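PDB 5URP: toxin 2A from Paenibacillus larvae, which acts as an ADP-ribosyltransferase toxin and virulence factor, probably moving ADP-ribose from NAD+ onto a host protein. Local coordinates for residues 45-50 / 92-97; 39-44 / 179-184. All blocks are in the same frame, centred on the assembly; numbering follows the deposited sequence.

How the interactions relate
Interactions 1 and 2 lie side by side on the same side of the chain's centre, their centres about 9 Å apart, and share helix 30-45: its last turns pack on 179-184, while the loop after it receives Lys94 from 92-97. Trp44 couples them. One edge of its indole meets Val179 in interaction 2, and its CD1 lies 3.6 Å from Thr95 CB of interaction 1. Glu40 adds a second junction, with OE1 3.7 Å from Leu97 CD2. Along the chain, both segments of interaction 1 fall between those of interaction 2. By family resemblance, 179-184 probably begins the ADP-ribosylating turn-turn loop, whereas interaction 1 joins an inter-helix loop to a helix-strand loop through a lysine hydrogen bond.

Interaction 1 (45-50 / 92-97); sequences KSTLTE and LIKTKL
Lys94 reaches across to Thr47 and ends on its backbone: NZ donates a hydrogen bond of 2.9 Å to Thr47 O. The ammonium approaches at a C=O...N angle of 144° and is tilted 29° from the carbonyl plane. A lysine suits this place because its chain, extended beyond CG, spans the gap between two loops whose closest CA atoms, those of Thr47 and Lys94, are 6.8 Å apart. The type I turn from Leu92 to Thr95 presents the residue, and its CG stands anti to the carbonyl carbon (chi1 -58°), which lays the chain alongside Thr47.

The close packing lies along this aliphatic stem. Thr47 and Lys94 run past each other in opposite senses, with Thr47 OG1 3.4 Å from Lys94 CB and 3.5 Å from Lys94 CD. That hydroxyl is hydrogen-bonded to Trp44 O in the preceding helix, so threonine can satisfy a carbonyl at the helix end while meeting methylenes across the contact. Elsewhere the fit is loose: Thr49 CG2 is 4.2 Å from Lys94 NZ, with the two side chains crossing at about a right angle, and Leu48 CD2 comes no nearer than 4.5 Å to Lys94 CD. Leu48 is buried and Thr47 exposed, so the contact runs from the interior out to the solvent side and buries only 176 Å².

Lys94 NZ also forms a salt bridge with Glu52 OE1, in the first turn of helix 50-61. Thr49, the N-cap of that helix, caps it with its side chain and donates its backbone N-H to the same Glu52 oxygen. The contact thus ties the end of helix 79-92 to the connection between helices 30-45 and 50-61, while Lys94 and Thr95 pack on Trp44 and Leu92 touches Leu192 of strand 190-193.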
loop_
_atom_site.group_PDB
_atom_site.type_symbol
_atom_site.label_atom_id
_atom_site.label_comp_id
_atom_site.label_asym_id
_atom_site.label_seq_id
_atom_site.Cartn_x
_atom_site.Cartn_y
_atom_site.Cartn_z
ATOM N N LYS A 45 -6.613 -15.645 -10.679
ATOM C CA LYS A 45 -5.511 -16.474 -11.161
ATOM C C LYS A 45 -5.814 -17.101 -12.516
ATOM O O LYS A 45 -4.894 -17.336 -13.303
ATOM C CB LYS A 45 -5.143 -17.559 -10.150
ATOM C CG LYS A 45 -5.990 -18.789 -10.086
ATOM C CD LYS A 45 -5.229 -19.814 -9.265
ATOM C CE LYS A 45 -5.731 -21.217 -9.421
ATOM N NZ LYS A 45 -4.723 -22.159 -8.872
ATOM N N SER A 46 -7.079 -17.399 -12.814
ATOM C CA SER A 46 -7.356 -18.004 -14.117
ATOM C C SER A 46 -7.218 -17.023 -15.269
ATOM O O SER A 46 -7.308 -17.448 -16.434
ATOM C CB SER A 46 -8.762 -18.594 -14.165
ATOM O OG SER A 46 -9.671 -17.601 -13.762
ATOM N N THR A 47 -7.070 -15.734 -14.988
ATOM C CA THR A 47 -6.841 -14.744 -16.034
ATOM C C THR A 47 -5.377 -14.408 -16.217
ATOM O O THR A 47 -5.018 -13.840 -17.252
ATOM C CB THR A 47 -7.598 -13.441 -15.742
ATOM O OG1 THR A 47 -6.955 -12.712 -14.704
ATOM C CG2 THR A 47 -9.097 -13.744 -15.415
ATOM N N LEU A 48 -4.537 -14.780 -15.257
ATOM C CA LEU A 48 -3.127 -14.412 -15.244
ATOM C C LEU A 48 -2.297 -15.352 -16.103
ATOM O O LEU A 48 -2.541 -16.563 -16.137
ATOM C CB LEU A 48 -2.585 -14.449 -13.819
ATOM C CG LEU A 48 -3.011 -13.343 -12.863
ATOM C CD1 LEU A 48 -2.512 -13.685 -11.456
ATOM C CD2 LEU A 48 -2.447 -12.010 -13.327
ATOM N N THR A 49 -1.314 -14.788 -16.800
ATOM C CA THR A 49 -0.369 -15.611 -17.547
ATOM C C THR A 49 0.753 -16.032 -16.602
ATOM O O THR A 49 0.976 -15.418 -15.571
ATOM C CB THR A 49 0.260 -14.861 -18.712
ATOM O OG1 THR A 49 1.107 -13.846 -18.161
ATOM C CG2 THR A 49 -0.786 -14.230 -19.627
ATOM N N GLU A 50 1.490 -17.071 -16.997
ATOM C CA GLU A 50 2.596 -17.523 -16.147
ATOM C C GLU A 50 3.638 -16.422 -15.951
ATOM O O GLU A 50 4.174 -16.259 -14.845
ATOM C CB GLU A 50 3.224 -18.790 -16.736
ATOM C CG GLU A 50 2.291 -19.996 -16.696
ATOM C CD GLU A 50 1.787 -20.312 -15.293
ATOM O OE1 GLU A 50 2.621 -20.538 -14.386
ATOM O OE2 GLU A 50 0.554 -20.318 -15.091
ATOM N N LEU A 92 -2.711 -6.258 -13.029
ATOM C CA LEU A 92 -3.598 -5.684 -12.025
ATOM C C LEU A 92 -4.933 -5.214 -12.596
ATOM O O LEU A 92 -5.905 -5.153 -11.847
ATOM C CB LEU A 92 -2.901 -4.541 -11.314
ATOM C CG LEU A 92 -1.714 -4.985 -10.450
ATOM C CD1 LEU A 92 -0.950 -3.772 -9.917
ATOM C CD2 LEU A 92 -2.090 -5.884 -9.251
ATOM N N ILE A 93 -5.017 -4.911 -13.892
ATOM C CA ILE A 93 -6.324 -4.539 -14.455
ATOM C C ILE A 93 -7.210 -5.742 -14.721
ATOM O O ILE A 93 -8.372 -5.577 -15.122
ATOM C CB ILE A 93 -6.149 -3.672 -15.715
ATOM C CG1 ILE A 93 -5.403 -4.418 -16.824
ATOM C CG2 ILE A 93 -5.444 -2.388 -15.304
ATOM C CD1 ILE A 93 -5.290 -3.630 -18.120
ATOM N N LYS A 94 -6.729 -6.946 -14.455
ATOM C CA LYS A 94 -7.517 -8.157 -14.598
ATOM C C LYS A 94 -8.332 -8.501 -13.354
ATOM O O LYS A 94 -8.932 -9.578 -13.306
ATOM C CB LYS A 94 -6.614 -9.334 -14.939
ATOM C CG LYS A 94 -5.809 -9.131 -16.208
ATOM C CD LYS A 94 -5.096 -10.402 -16.585
ATOM C CE LYS A 94 -4.321 -10.236 -17.875
ATOM N NZ LYS A 94 -3.649 -11.496 -18.297
ATOM N N THR A 95 -8.363 -7.649 -12.348
ATOM C CA THR A 95 -9.230 -7.960 -11.230
ATOM C C THR A 95 -9.902 -6.692 -10.735
ATOM O O THR A 95 -9.498 -5.576 -11.042
ATOM C CB THR A 95 -8.458 -8.709 -10.143
ATOM O OG1 THR A 95 -9.380 -9.283 -9.187
ATOM C CG2 THR A 95 -7.421 -7.780 -9.507
ATOM N N LYS A 96 -11.014 -6.897 -10.054
ATOM C CA LYS A 96 -11.899 -5.834 -9.611
ATOM C C LYS A 96 -12.474 -6.298 -8.285
ATOM O O LYS A 96 -12.908 -7.448 -8.178
ATOM C CB LYS A 96 -13.034 -5.582 -10.628
ATOM C CG LYS A 96 -12.880 -4.343 -11.478
ATOM C CD LYS A 96 -14.149 -4.037 -12.239
ATOM C CE LYS A 96 -14.130 -2.635 -12.783
ATOM N NZ LYS A 96 -13.449 -2.610 -14.108
ATOM N N LEU A 97 -12.490 -5.422 -7.291
ATOM C CA LEU A 97 -13.027 -5.805 -5.990
ATOM C C LEU A 97 -14.532 -5.975 -6.076
ATOM O O LEU A 97 -15.228 -5.101 -6.594
ATOM C CB LEU A 97 -12.714 -4.758 -4.926
ATOM C CG LEU A 97 -11.238 -4.624 -4.577
ATOM C CD1 LEU A 97 -11.103 -3.551 -3.506
ATOM C CD2 LEU A 97 -10.667 -5.967 -4.125
#

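Interaction 2 (39-44 / 179-184); sequences KEYSKW and VDPISY
Tyr41 holds its ring trans to the backbone N (chi1 179°), which carries it out from helix 30-45 to Pro181 and Ile182. On the other side, Ile182 has a chi1 of 60°, placing CG2 anti to its carbonyl carbon and close to the tyrosine hydroxyl.

Pro181 lies over one face of the phenol, offset toward the rim: its CB sits 4.1 Å from the ring centroid and 23° off the normal, a CH-pi contact, while its CG comes 3.7 Å from Tyr41 CD2. Proline suits this role because its compact, rigid ring offers CH groups to a flat surface. Ile182 crosses the tyrosine at about a right angle, and its CG2 is only 3.2 Å from Tyr41 OH, a tight fit at the end of the ring.

One turn on, Trp44 meets Val179 with its benzo edge, CZ3 lying 3.7 Å from Val179 CG1, in the indole plane. Trp44 NE1 bonds to Ala91 O, helping to fix the rotation of the ring. Ile56 of helix 50-61 touches Trp44, Val179 and Ile182 together, extending the apolar packing.

The apolar face of an amphipathic helix thus supports the turn after strand 177-178, a turn that probably begins the ADP-ribosylating turn-turn loop, as in C3-like ADP-ribosyltransferases.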
loop_
_atom_site.group_PDB
_atom_site.type_symbol
_atom_site.label_atom_id
_atom_site.label_comp_id
_atom_site.label_asym_id
_atom_site.label_seq_id
_atom_site.Cartn_x
_atom_site.Cartn_y
_atom_site.Cartn_z
ATOM N N LYS A 39 -10.490 -15.930 -2.117
ATOM C CA LYS A 39 -11.604 -15.942 -3.066
ATOM C C LYS A 39 -11.376 -14.947 -4.192
ATOM O O LYS A 39 -11.690 -15.232 -5.354
ATOM C CB LYS A 39 -12.909 -15.623 -2.345
ATOM C CG LYS A 39 -13.400 -16.739 -1.457
ATOM C CD LYS A 39 -14.679 -16.323 -0.784
ATOM C CE LYS A 39 -15.058 -17.270 0.328
ATOM N NZ LYS A 39 -16.555 -17.332 0.434
ATOM N N GLU A 40 -10.851 -13.768 -3.861
ATOM C CA GLU A 40 -10.480 -12.803 -4.886
ATOM C C GLU A 40 -9.342 -13.346 -5.754
ATOM O O GLU A 40 -9.395 -13.234 -6.987
ATOM C CB GLU A 40 -10.124 -11.460 -4.221
ATOM C CG GLU A 40 -11.354 -10.728 -3.563
ATOM C CD GLU A 40 -12.110 -9.745 -4.512
ATOM O OE1 GLU A 40 -11.503 -9.266 -5.490
ATOM O OE2 GLU A 40 -13.299 -9.424 -4.250
ATOM N N TYR A 41 -8.325 -13.977 -5.134
ATOM C CA TYR A 41 -7.200 -14.505 -5.912
ATOM C C TYR A 41 -7.652 -15.653 -6.807
ATOM O O TYR A 41 -7.193 -15.773 -7.949
ATOM C CB TYR A 41 -6.032 -14.980 -5.017
ATOM C CG TYR A 41 -4.887 -15.546 -5.853
ATOM C CD1 TYR A 41 -4.059 -14.705 -6.568
ATOM C CD2 TYR A 41 -4.688 -16.918 -5.995
ATOM C CE1 TYR A 41 -3.062 -15.186 -7.387
ATOM C CE2 TYR A 41 -3.656 -17.422 -6.810
ATOM C CZ TYR A 41 -2.864 -16.537 -7.516
ATOM O OH TYR A 41 -1.859 -16.969 -8.364
ATOM N N SER A 42 -8.537 -16.514 -6.299
ATOM C CA SER A 42 -8.964 -17.672 -7.073
ATOM C C SER A 42 -9.552 -17.242 -8.409
ATOM O O SER A 42 -9.348 -17.906 -9.433
ATOM C CB SER A 42 -9.974 -18.484 -6.267
ATOM O OG SER A 42 -10.406 -19.607 -7.000
ATOM N N LYS A 43 -10.295 -16.146 -8.424
ATOM C CA LYS A 43 -10.884 -15.710 -9.686
ATOM C C LYS A 43 -9.833 -15.040 -10.561
ATOM O O LYS A 43 -9.776 -15.274 -11.771
ATOM C CB LYS A 43 -12.074 -14.784 -9.404
ATOM C CG LYS A 43 -13.195 -15.491 -8.658
ATOM C CD LYS A 43 -14.401 -14.596 -8.411
ATOM C CE LYS A 43 -15.536 -15.374 -7.755
ATOM N NZ LYS A 43 -16.751 -14.536 -7.516
ATOM N N TRP A 44 -8.953 -14.257 -9.949
ATOM C CA TRP A 44 -7.901 -13.567 -10.683
ATOM C C TRP A 44 -6.949 -14.542 -11.360
ATOM O O TRP A 44 -6.508 -14.309 -12.495
ATOM C CB TRP A 44 -7.150 -12.681 -9.700
ATOM C CG TRP A 44 -6.158 -11.739 -10.252
ATOM C CD1 TRP A 44 -6.151 -11.165 -11.506
ATOM C CD2 TRP A 44 -5.049 -11.192 -9.555
ATOM N NE1 TRP A 44 -5.096 -10.305 -11.605
ATOM C CE2 TRP A 44 -4.383 -10.318 -10.432
ATOM C CE3 TRP A 44 -4.528 -11.370 -8.261
ATOM C CZ2 TRP A 44 -3.260 -9.602 -10.055
ATOM C CZ3 TRP A 44 -3.394 -10.673 -7.888
ATOM C CH2 TRP A 44 -2.753 -9.806 -8.789
ATOM N N VAL A 179 -2.213 -10.835 -3.557
ATOM C CA VAL A 179 -1.067 -11.547 -4.100
ATOM C C VAL A 179 -0.441 -12.541 -3.119
ATOM O O VAL A 179 0.510 -13.217 -3.505
ATOM C CB VAL A 179 0.014 -10.569 -4.619
ATOM C CG1 VAL A 179 -0.536 -9.664 -5.754
ATOM C CG2 VAL A 179 0.600 -9.726 -3.498
ATOM N N ASP A 180 -0.967 -12.679 -1.904
ATOM C CA ASP A 180 -0.332 -13.557 -0.916
ATOM C C ASP A 180 -0.095 -14.978 -1.413
ATOM O O ASP A 180 0.934 -15.571 -1.047
ATOM C CB ASP A 180 -1.193 -13.585 0.356
ATOM C CG ASP A 180 -0.462 -14.215 1.534
ATOM O OD1 ASP A 180 0.345 -13.496 2.154
ATOM O OD2 ASP A 180 -0.717 -15.409 1.818
ATOM N N PRO A 181 -0.983 -15.592 -2.201
ATOM C CA PRO A 181 -0.738 -16.980 -2.606
ATOM C C PRO A 181 0.463 -17.163 -3.519
ATOM O O PRO A 181 0.944 -18.302 -3.638
ATOM C CB PRO A 181 -2.048 -17.380 -3.295
ATOM C CG PRO A 181 -3.085 -16.466 -2.690
ATOM C CD PRO A 181 -2.359 -15.157 -2.531
ATOM N N ILE A 182 0.967 -16.100 -4.159
ATOM C CA ILE A 182 2.184 -16.183 -4.966
ATOM C C ILE A 182 3.265 -15.232 -4.475
ATOM O O ILE A 182 4.318 -15.113 -5.104
ATOM C CB ILE A 182 1.905 -15.965 -6.469
ATOM C CG1 ILE A 182 1.291 -14.579 -6.734
ATOM C CG2 ILE A 182 1.026 -17.091 -7.016
ATOM C CD1 ILE A 182 1.217 -14.233 -8.244
ATOM N N SER A 183 3.085 -14.651 -3.298
ATOM C CA SER A 183 4.070 -13.731 -2.779
ATOM C C SER A 183 5.296 -14.501 -2.316
ATOM O O SER A 183 5.204 -15.641 -1.872
ATOM C CB SER A 183 3.526 -12.969 -1.580
ATOM O OG SER A 183 4.555 -12.135 -1.060
ATOM N N TYR A 184 6.428 -13.832 -2.403
ATOM C CA TYR A 184 7.661 -14.351 -1.821
ATOM C C TYR A 184 7.609 -14.378 -0.294
ATOM O O TYR A 184 8.414 -15.106 0.333
ATOM C CB TYR A 184 8.820 -13.496 -2.308
ATOM C CG TYR A 184 10.163 -14.087 -1.984
ATOM C CD1 TYR A 184 10.696 -15.077 -2.767
ATOM C CD2 TYR A 184 10.891 -13.661 -0.882
ATOM C CE1 TYR A 184 11.947 -15.644 -2.465
ATOM C CE2 TYR A 184 12.116 -14.214 -0.558
ATOM C CZ TYR A 184 12.650 -15.206 -1.351
ATOM O OH TYR A 184 13.863 -15.769 -1.077
#